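Local coordinates for DNA sulfur modification protein DndE (Escherichia coli, PDB 4LRV) that takes part in DNA phosphorothioation, the sulfur modification of the DNA backbone, probably by binding DNA, at residues A8-R11 / Q12-D15. Numbering follows the deposited sequence.
Sequences ALSR and QTED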
ATOM      1  N   ALA A   8     -18.919   9.518  14.563  1.00 13.19           N
ATOM      2  CA  ALA A   8     -19.221   8.098  14.662  1.00 12.93           C
ATOM      3  C   ALA A   8     -20.273   7.687  13.625  1.00 12.66           C
ATOM      4  O   ALA A   8     -21.065   8.512  13.179  1.00 12.02           O
ATOM      5  CB  ALA A   8     -19.701   7.758  16.071  1.00 13.05           C
ATOM      6  N   LEU A   9     -20.257   6.413  13.238  1.00 12.74           N
ATOM      7  CA  LEU A   9     -21.324   5.831  12.432  1.00 13.19           C
ATOM      8  C   LEU A   9     -22.364   5.172  13.342  1.00 13.65           C
ATOM      9  O   LEU A   9     -22.258   5.231  14.561  1.00 13.20           O
ATOM     10  CB  LEU A   9     -20.745   4.810  11.448  1.00 13.10           C
ATOM     11  CG  LEU A   9     -19.928   5.464  10.336  1.00 13.15           C
ATOM     12  CD1 LEU A   9     -19.227   4.437   9.481  1.00 13.40           C
ATOM     13  CD2 LEU A   9     -20.819   6.344   9.476  1.00 12.92           C
ATOM     14  N   SER A  10     -23.381   4.553  12.759  1.00 14.61           N
ATOM     15  CA  SER A  10     -24.331   3.812  13.582  1.00 15.45           C
ATOM     16  C   SER A  10     -23.773   2.431  13.860  1.00 16.35           C
ATOM     17  O   SER A  10     -22.807   1.990  13.215  1.00 16.33           O
ATOM     18  CB  SER A  10     -25.707   3.732  12.928  1.00 15.15           C
ATOM     19  OG  SER A  10     -25.660   3.048  11.691  1.00 15.52           O
ATOM     20  N   ARG A  11     -24.369   1.758  14.836  1.00 17.32           N
ATOM     21  CA  ARG A  11     -23.996   0.400  15.157  1.00 18.49           C
ATOM     22  C   ARG A  11     -24.297  -0.487  13.950  1.00 18.89           C
ATOM     23  O   ARG A  11     -23.428  -1.246  13.494  1.00 19.25           O
ATOM     24  CB  ARG A  11     -24.748  -0.074  16.405  1.00 19.00           C
ATOM     25  CG  ARG A  11     -24.537  -1.536  16.760  1.00 19.79           C
ATOM     26  CD  ARG A  11     -23.155  -1.790  17.327  1.00 20.72           C
ATOM     27  NE  ARG A  11     -23.010  -3.188  17.709  1.00 20.77           N
ATOM     28  CZ  ARG A  11     -22.203  -4.064  17.117  1.00 21.65           C
ATOM     29  NH1 ARG A  11     -21.421  -3.692  16.102  1.00 20.87           N
ATOM     30  NH2 ARG A  11     -22.170  -5.326  17.556  1.00 21.79           N
ATOM     31  N   GLN A  12     -25.510  -0.353  13.417  1.00 19.09           N
ATOM     32  CA  GLN A  12     -25.933  -1.106  12.241  1.00 20.05           C
ATOM     33  C   GLN A  12     -24.851  -1.041  11.160  1.00 19.85           C
ATOM     34  O   GLN A  12     -24.410  -2.083  10.655  1.00 20.48           O
ATOM     35  CB  GLN A  12     -27.272  -0.570  11.717  1.00 20.82           C
ATOM     36  CG  GLN A  12     -27.806  -1.278  10.472  1.00 24.54           C
ATOM     37  CD  GLN A  12     -29.150  -0.716   9.995  1.00 29.63           C
ATOM     38  OE1 GLN A  12     -29.201   0.271   9.258  1.00 31.41           O
ATOM     39  NE2 GLN A  12     -30.244  -1.353  10.413  1.00 30.80           N
ATOM     40  N   THR A  13     -24.411   0.178  10.830  1.00 18.49           N
ATOM     41  CA  THR A  13     -23.385   0.392   9.805  1.00 17.13           C
ATOM     42  C   THR A  13     -22.019  -0.211  10.148  1.00 16.49           C
ATOM     43  O   THR A  13     -21.416  -0.868   9.305  1.00 15.98           O
ATOM     44  CB  THR A  13     -23.205   1.888   9.503  1.00 16.95           C
ATOM     45  OG1 THR A  13     -24.394   2.383   8.884  1.00 17.04           O
ATOM     46  CG2 THR A  13     -21.994   2.135   8.570  1.00 16.09           C
ATOM     47  N   GLU A  14     -21.533   0.029  11.368  1.00 16.12           N
ATOM     48  CA  GLU A  14     -20.228  -0.480  11.789  1.00 16.05           C
ATOM     49  C   GLU A  14     -20.162  -1.985  11.583  1.00 16.49           C
ATOM     50  O   GLU A  14     -19.183  -2.506  11.044  1.00 15.83           O
ATOM     51  CB  GLU A  14     -19.928  -0.142  13.250  1.00 15.86           C
ATOM     52  CG  GLU A  14     -19.025   1.075  13.434  1.00 17.66           C
ATOM     53  CD  GLU A  14     -18.489   1.227  14.868  1.00 19.82           C
ATOM     54  OE1 GLU A  14     -18.932   0.468  15.766  1.00 19.34           O
ATOM     55  OE2 GLU A  14     -17.608   2.104  15.086  1.00 20.47           O
ATOM     56  N   ASP A  15     -21.226  -2.665  12.003  1.00 17.39           N
ATOM     57  CA  ASP A  15     -21.325  -4.108  11.890  1.00 18.38           C
ATOM     58  C   ASP A  15     -21.225  -4.606  10.447  1.00 17.40           C
ATOM     59  O   ASP A  15     -20.583  -5.619  10.183  1.00 16.82           O
ATOM     60  CB  ASP A  15     -22.619  -4.589  12.551  1.00 19.66           C
ATOM     61  CG  ASP A  15     -22.694  -6.086  12.635  1.00 23.06           C
ATOM     62  OD1 ASP A  15     -21.625  -6.750  12.686  1.00 24.54           O
ATOM     63  OD2 ASP A  15     -23.831  -6.601  12.646  1.00 27.69           O
TER
HETATM   64  O   HOH W   1     -24.555   4.891   9.760  1.00 10.26           O
HETATM   65  O   HOH W   2     -20.225  -6.080  14.684  1.00 27.91           O
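Gln-12 meets Ser-10 through its CB, 4.0 Å from Ser-10 OG, while its extended chain leads its amide away; there Gln-12 OE1 accepts from Lys-53, which also binds Ser-10 OG. At Thr-13 the backbone N donates to Ser-10 OG over 3.2 Å, with an N-H...O angle of 162°. With chi1 at 62°, Ser-10 OG sits between its own backbone N and carbonyl carbon, from where it can receive this N-H. Bond and position together identify Ser-10 as the N-cap of helix 11-23, which follows strand 6-7. The two branches of Thr-13 part company: Thr-13 OG1 is hydrogen-bonded to a water at 2.7 Å, and the same water accepts from Ser-10 N, whereas Thr-13 CG2 packs on Leu-9 CD1 at 3.7 Å. Both side chains also touch helix 87-103, Leu-9 at Trp-94 and Thr-13 at Val-98. One residue further, Glu-14 N donates to Ser-10 O at 3.0 Å, tilted 24° from the carbonyl plane, so the capping residue also supplies the first-turn acceptor. The Glu-14 carboxylate is buried, its two oxygens taken by the backbone N-H groups of Thr-58 and Leu-59. Asp-15 N donates to Arg-11 O at 3.0 Å, the next i to i+4 bond of the helix. Asp-15 CB approaches the Arg-11 guanidinium obliquely, but Arg-11 NH1 and Asp-15 OD1 stay 4.6 Å apart, the oxygen well out of the guanidinium plane, so opposite charges are near each other without a salt bridge. A second water, in the guanidinium plane, spans the gap instead, accepting from Arg-11 NH1 and donating to Asp-15 OD1.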